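Local coordinates for AHL synthase (Burkholderia glumae, PDB 3P2F), which probably makes the quorum-sensing signal N-acyl-L-homoserine lactone from S-adenosyl-L-methionine and a fatty acyl group delivered on acyl carrier protein, at residues A[158-163]-A[171-176]; A[77-82]-A[140-145]. The protein carries 3 engineered substitutions. All coordinates share one frame; numbering follows the deposited sequence.

How the contacts relate
Both contacts meet on one sheet, where strands 138-144 and 170-178 run side by side: Val173 N lies 2.8 Å from Thr143 O, and Cys175 N lies 2.9 Å from Gly141 O, probable hydrogen bonds that couple the two sites. Contact 1 pairs residues 158-163 with 171-176 within the sheet and is only partly buried, with Arg160 and Ala163 exposed; its chemistry is that of backbone bonds, a bridging water and a tryptophan packed on His159 and Ala161. Contact 2, between 77-82 and 140-145, is buried and purely apolar, a short helix resting on a face of the sheet. Their centres are about 9 Å apart.

Contact 1: residues A[158-163]-A[171-176]; sequences AHRAGA and MVVACW
His159 and Trp176 form a hydrogen-bonded antiparallel pair that joins the short strand 158-160 to strand 170-178, part of the mixed sheet of the autoinducer synthase domain. Trp176 N donates a hydrogen bond to His159 O at 2.8 Å, with the return bond, His159 N to Trp176 O, at 3.1 Å. One step on, Arg160 and Cys175 are a non-hydrogen-bonded pair; next along, Ala161 N still reaches Ala174 O at 2.9 Å with an almost straight N-H...O angle of 171°. Beyond that the chains part, and a water fills in, donating to Ala163 O and accepting from Ala174 N.

Packing differs between the two faces of the sheet. On the His159 side, Trp176 CB sits over one face of the imidazole, 3.7 Å from the ring centroid, a CH-pi contact; the indole itself is slid aside and barely overlaps the imidazole. On the other side, Arg160 runs extended from CG to NE and crosses Val173 at about a right angle, CG and CD resting on CG2, while NH2 makes a salt bridge with Glu148 of helix 145-154. Val173 puts CG2 anti to its own N (chi1 64° for CG1), which directs this methyl to Gly162 O. Ala161 CB approaches the six-membered ring of the indole, 3.3 Å from Trp176 CE3 and 3.5 Å from Trp176 CZ3.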
loop_
_atom_site.group_PDB
_atom_site.type_symbol
_atom_site.label_atom_id
_atom_site.label_comp_id
_atom_site.label_asym_id
_atom_site.label_seq_id
_atom_site.Cartn_x
_atom_site.Cartn_y
_atom_site.Cartn_z
ATOM N N ALA A 158 -3.962 -8.251 10.201
ATOM C CA ALA A 158 -3.863 -8.693 8.814
ATOM C C ALA A 158 -4.311 -10.153 8.747
ATOM O O ALA A 158 -4.055 -10.930 9.671
ATOM C CB ALA A 158 -2.430 -8.572 8.319
ATOM N N HIS A 159 -4.999 -10.511 7.668
ATOM C CA HIS A 159 -5.456 -11.883 7.456
ATOM C C HIS A 159 -5.540 -12.120 5.945
ATOM O O HIS A 159 -5.755 -11.188 5.174
ATOM C CB HIS A 159 -6.810 -12.138 8.140
ATOM C CG HIS A 159 -7.914 -11.227 7.694
ATOM N ND1 HIS A 159 -8.006 -9.911 8.096
ATOM C CD2 HIS A 159 -9.000 -11.457 6.920
ATOM C CE1 HIS A 159 -9.103 -9.373 7.594
ATOM N NE2 HIS A 159 -9.725 -10.290 6.876
ATOM N N ARG A 160 -5.369 -13.368 5.528
ATOM C CA ARG A 160 -5.362 -13.703 4.110
ATOM C C ARG A 160 -6.692 -13.697 3.371
ATOM O O ARG A 160 -7.724 -14.099 3.909
ATOM C CB ARG A 160 -4.678 -15.057 3.921
ATOM C CG ARG A 160 -3.237 -15.037 4.388
ATOM C CD ARG A 160 -2.551 -16.375 4.249
ATOM N NE ARG A 160 -1.123 -16.200 4.473
ATOM C CZ ARG A 160 -0.217 -17.170 4.425
ATOM N NH1 ARG A 160 -0.582 -18.424 4.156
ATOM N NH2 ARG A 160 1.059 -16.880 4.651
ATOM N N ALA A 161 -6.646 -13.238 2.124
ATOM C CA ALA A 161 -7.833 -13.191 1.267
ATOM C C ALA A 161 -7.739 -14.317 0.242
ATOM O O ALA A 161 -8.599 -14.451 -0.627
ATOM C CB ALA A 161 -7.921 -11.848 0.552
ATOM N N GLY A 162 -6.687 -15.121 0.354
ATOM C CA GLY A 162 -6.492 -16.227 -0.568
ATOM C C GLY A 162 -5.237 -17.013 -0.234
ATOM O O GLY A 162 -4.486 -16.637 0.661
ATOM N N ALA A 163 -5.000 -18.100 -0.958
ATOM C CA ALA A 163 -3.830 -18.932 -0.710
ATOM C C ALA A 163 -2.566 -18.314 -1.291
ATOM O O ALA A 163 -2.607 -17.645 -2.321
ATOM C CB ALA A 163 -4.044 -20.325 -1.299
ATOM N N MET A 171 7.172 -15.570 -3.447
ATOM C CA MET A 171 5.960 -15.979 -2.752
ATOM C C MET A 171 5.141 -14.775 -2.291
ATOM O O MET A 171 5.623 -13.939 -1.520
ATOM C CB MET A 171 6.328 -16.850 -1.548
ATOM C CG MET A 171 7.524 -16.343 -0.748
ATOM S SD MET A 171 9.143 -16.620 -1.556
ATOM C CE MET A 171 9.635 -14.940 -2.044
ATOM N N VAL A 172 3.905 -14.687 -2.773
ATOM C CA VAL A 172 3.025 -13.584 -2.412
ATOM C C VAL A 172 1.647 -14.108 -2.035
ATOM O O VAL A 172 1.362 -15.291 -2.191
ATOM C CB VAL A 172 2.867 -12.574 -3.582
ATOM C CG1 VAL A 172 4.231 -12.140 -4.082
ATOM C CG2 VAL A 172 2.056 -13.195 -4.714
ATOM N N VAL A 173 0.794 -13.227 -1.534
ATOM C CA VAL A 173 -0.557 -13.625 -1.151
ATOM C C VAL A 173 -1.486 -12.420 -1.122
ATOM O O VAL A 173 -1.060 -11.297 -0.822
ATOM C CB VAL A 173 -0.571 -14.311 0.248
ATOM C CG1 VAL A 173 -0.140 -13.331 1.330
ATOM C CG2 VAL A 173 -1.958 -14.847 0.552
ATOM N N ALA A 174 -2.746 -12.639 -1.483
ATOM C CA ALA A 174 -3.714 -11.558 -1.436
ATOM C C ALA A 174 -3.908 -11.382 0.065
ATOM O O ALA A 174 -4.214 -12.340 0.781
ATOM C CB ALA A 174 -5.015 -11.971 -2.107
ATOM N N CYS A 175 -3.713 -10.163 0.547
ATOM C CA CYS A 175 -3.823 -9.913 1.966
ATOM C C CYS A 175 -4.757 -8.773 2.337
ATOM O O CYS A 175 -4.856 -7.761 1.642
ATOM C CB CYS A 175 -2.423 -9.657 2.530
ATOM S SG CYS A 175 -2.347 -9.238 4.284
ATOM N N TRP A 176 -5.461 -8.969 3.445
ATOM C CA TRP A 176 -6.383 -7.976 3.970
ATOM C C TRP A 176 -5.772 -7.371 5.215
ATOM O O TRP A 176 -4.936 -7.987 5.872
ATOM C CB TRP A 176 -7.710 -8.617 4.378
ATOM C CG TRP A 176 -8.843 -8.348 3.451
ATOM C CD1 TRP A 176 -9.263 -7.129 2.985
ATOM C CD2 TRP A 176 -9.738 -9.313 2.911
ATOM N NE1 TRP A 176 -10.370 -7.280 2.188
ATOM C CE2 TRP A 176 -10.684 -8.614 2.125
ATOM C CE3 TRP A 176 -9.837 -10.702 3.015
ATOM C CZ2 TRP A 176 -11.714 -9.257 1.448
ATOM C CZ3 TRP A 176 -10.858 -11.342 2.345
ATOM C CH2 TRP A 176 -11.787 -10.618 1.569
HETATM O O HOH W 1 -3.915 -15.185 -2.557
#

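Contact 2: residues A[77-82]-A[140-145]; sequences YLLQEV and IGVTFC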
loop_
_atom_site.group_PDB
_atom_site.type_symbol
_atom_site.label_atom_id
_atom_site.label_comp_id
_atom_site.label_asym_id
_atom_site.label_seq_id
_atom_site.Cartn_x
_atom_site.Cartn_y
_atom_site.Cartn_z
ATOM N N TYR A 77 -8.340 -1.543 -10.325
ATOM C CA TYR A 77 -7.135 -1.720 -9.531
ATOM C C TYR A 77 -6.348 -2.982 -9.881
ATOM O O TYR A 77 -6.861 -3.905 -10.513
ATOM C CB TYR A 77 -7.421 -1.628 -8.017
ATOM C CG TYR A 77 -8.335 -2.669 -7.402
ATOM C CD1 TYR A 77 -9.723 -2.587 -7.546
ATOM C CD2 TYR A 77 -7.813 -3.692 -6.596
ATOM C CE1 TYR A 77 -10.578 -3.489 -6.891
ATOM C CE2 TYR A 77 -8.653 -4.595 -5.942
ATOM C CZ TYR A 77 -10.037 -4.483 -6.093
ATOM O OH TYR A 77 -10.869 -5.351 -5.426
ATOM N N LEU A 78 -5.082 -2.980 -9.480
ATOM C CA LEU A 78 -4.129 -4.054 -9.747
ATOM C C LEU A 78 -4.559 -5.484 -9.391
ATOM O O LEU A 78 -4.504 -6.377 -10.232
ATOM C CB LEU A 78 -2.810 -3.701 -9.051
ATOM C CG LEU A 78 -1.562 -4.553 -9.276
ATOM C CD1 LEU A 78 -1.167 -4.547 -10.745
ATOM C CD2 LEU A 78 -0.439 -3.990 -8.425
ATOM N N LEU A 79 -4.984 -5.705 -8.153
ATOM C CA LEU A 79 -5.409 -7.036 -7.712
ATOM C C LEU A 79 -6.572 -7.542 -8.583
ATOM O O LEU A 79 -6.555 -8.660 -9.102
ATOM C CB LEU A 79 -5.864 -6.966 -6.250
ATOM C CG LEU A 79 -5.704 -8.164 -5.308
ATOM C CD1 LEU A 79 -6.729 -8.030 -4.199
ATOM C CD2 LEU A 79 -5.886 -9.482 -6.027
ATOM N N GLN A 80 -7.582 -6.694 -8.731
ATOM C CA GLN A 80 -8.773 -7.001 -9.511
ATOM C C GLN A 80 -8.547 -7.466 -10.954
ATOM O O GLN A 80 -9.094 -8.490 -11.359
ATOM C CB GLN A 80 -9.686 -5.775 -9.504
ATOM C CG GLN A 80 -10.887 -5.831 -10.424
ATOM C CD GLN A 80 -11.560 -4.475 -10.517
ATOM O OE1 GLN A 80 -10.945 -3.505 -10.955
ATOM N NE2 GLN A 80 -12.818 -4.394 -10.088
ATOM N N GLU A 81 -7.754 -6.732 -11.732
ATOM C CA GLU A 81 -7.546 -7.123 -13.126
ATOM C C GLU A 81 -6.214 -7.758 -13.531
ATOM O O GLU A 81 -6.072 -8.246 -14.654
ATOM C CB GLU A 81 -7.873 -5.948 -14.064
ATOM C CG GLU A 81 -7.604 -4.564 -13.521
ATOM C CD GLU A 81 -8.114 -3.467 -14.454
ATOM O OE1 GLU A 81 -9.325 -3.452 -14.765
ATOM O OE2 GLU A 81 -7.306 -2.613 -14.877
ATOM N N VAL A 82 -5.243 -7.783 -12.633
ATOM C CA VAL A 82 -3.974 -8.402 -12.970
ATOM C C VAL A 82 -3.789 -9.723 -12.221
ATOM O O VAL A 82 -3.214 -10.661 -12.757
ATOM C CB VAL A 82 -2.780 -7.463 -12.664
ATOM C CG1 VAL A 82 -1.467 -8.149 -13.046
ATOM C CG2 VAL A 82 -2.934 -6.151 -13.441
ATOM N N ILE A 140 -6.803 -4.058 1.005
ATOM C CA ILE A 140 -6.544 -5.334 0.373
ATOM C C ILE A 140 -5.468 -5.088 -0.665
ATOM O O ILE A 140 -5.396 -4.006 -1.248
ATOM C CB ILE A 140 -7.812 -5.909 -0.311
ATOM C CG1 ILE A 140 -7.569 -7.372 -0.689
ATOM C CG2 ILE A 140 -8.169 -5.093 -1.560
ATOM C CD1 ILE A 140 -8.828 -8.117 -1.088
ATOM N N GLY A 141 -4.613 -6.078 -0.875
ATOM C CA GLY A 141 -3.564 -5.930 -1.863
ATOM C C GLY A 141 -2.665 -7.144 -1.927
ATOM O O GLY A 141 -2.581 -7.918 -0.963
ATOM N N VAL A 142 -2.013 -7.327 -3.073
ATOM C CA VAL A 142 -1.090 -8.437 -3.250
ATOM C C VAL A 142 0.090 -8.077 -2.373
ATOM O O VAL A 142 0.654 -6.992 -2.495
ATOM C CB VAL A 142 -0.618 -8.566 -4.710
ATOM C CG1 VAL A 142 0.423 -9.671 -4.825
ATOM C CG2 VAL A 142 -1.810 -8.857 -5.612
ATOM N N THR A 143 0.459 -8.988 -1.485
ATOM C CA THR A 143 1.542 -8.729 -0.562
ATOM C C THR A 143 2.596 -9.818 -0.552
ATOM O O THR A 143 2.288 -11.006 -0.639
ATOM C CB THR A 143 0.994 -8.588 0.868
ATOM O OG1 THR A 143 -0.070 -7.627 0.873
ATOM C CG2 THR A 143 2.093 -8.146 1.829
ATOM N N PHE A 144 3.852 -9.403 -0.459
ATOM C CA PHE A 144 4.940 -10.357 -0.388
ATOM C C PHE A 144 4.749 -10.999 0.977
ATOM O O PHE A 144 4.395 -10.310 1.938
ATOM C CB PHE A 144 6.284 -9.626 -0.460
ATOM C CG PHE A 144 6.605 -9.073 -1.830
ATOM C CD1 PHE A 144 5.663 -9.113 -2.859
ATOM C CD2 PHE A 144 7.860 -8.532 -2.097
ATOM C CE1 PHE A 144 5.967 -8.626 -4.135
ATOM C CE2 PHE A 144 8.172 -8.041 -3.368
ATOM C CZ PHE A 144 7.222 -8.091 -4.388
ATOM N N CYS A 145 4.945 -12.311 1.063
ATOM C CA CYS A 145 4.782 -12.990 2.335
ATOM C C CYS A 145 5.802 -12.477 3.343
ATOM O O CYS A 145 5.589 -12.568 4.549
ATOM C CB CYS A 145 4.898 -14.511 2.155
ATOM S SG CYS A 145 3.377 -15.289 1.477
#
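Leu79 is the main bump on the helix side, its isobutyl group projecting from helix 78-82 onto the hollow between Ile140 and Val142. These two residues alternate with Gly141 along strand 138-144, so both put their side chains on the face that meets the helix. The two branches of Leu79 divide the work. Leu79 CD1 lies 3.7 Å from Ile140 CG1 and 3.8 Å from Ile140 CD1, the two side chains crossing at about a right angle. CG and CD2 of Leu79 lean instead on a single methyl, Val142 CG2, with CG 4.0 Å away. Ile140 is extended, CG1 anti to the backbone N (chi1 -168°) and CD1 continuing outward, which carries CG1 and CD1 across to Leu79 CD1 and leaves the shorter CG2 for Tyr77. That tyrosine, at the N-cap position of the helix, brings ring atom CE2 to 4.4 Å from Ile140 CG2, a loose contact at the margin. Its ring is held from within the helix by Gln80 CB, centred over one face, and its OH is hydrogen-bonded to Pro92 O. The Leu79 backbone N is hydrogen-bonded to Glu99 OE2 of strand 97-105. The axes of helix 78-82 and strand segment 140-144 approach to 8.4 Å, their directions 81° apart, a short helix packed across a sheet face in the alpha/beta, acetyltransferase-like fold of this family.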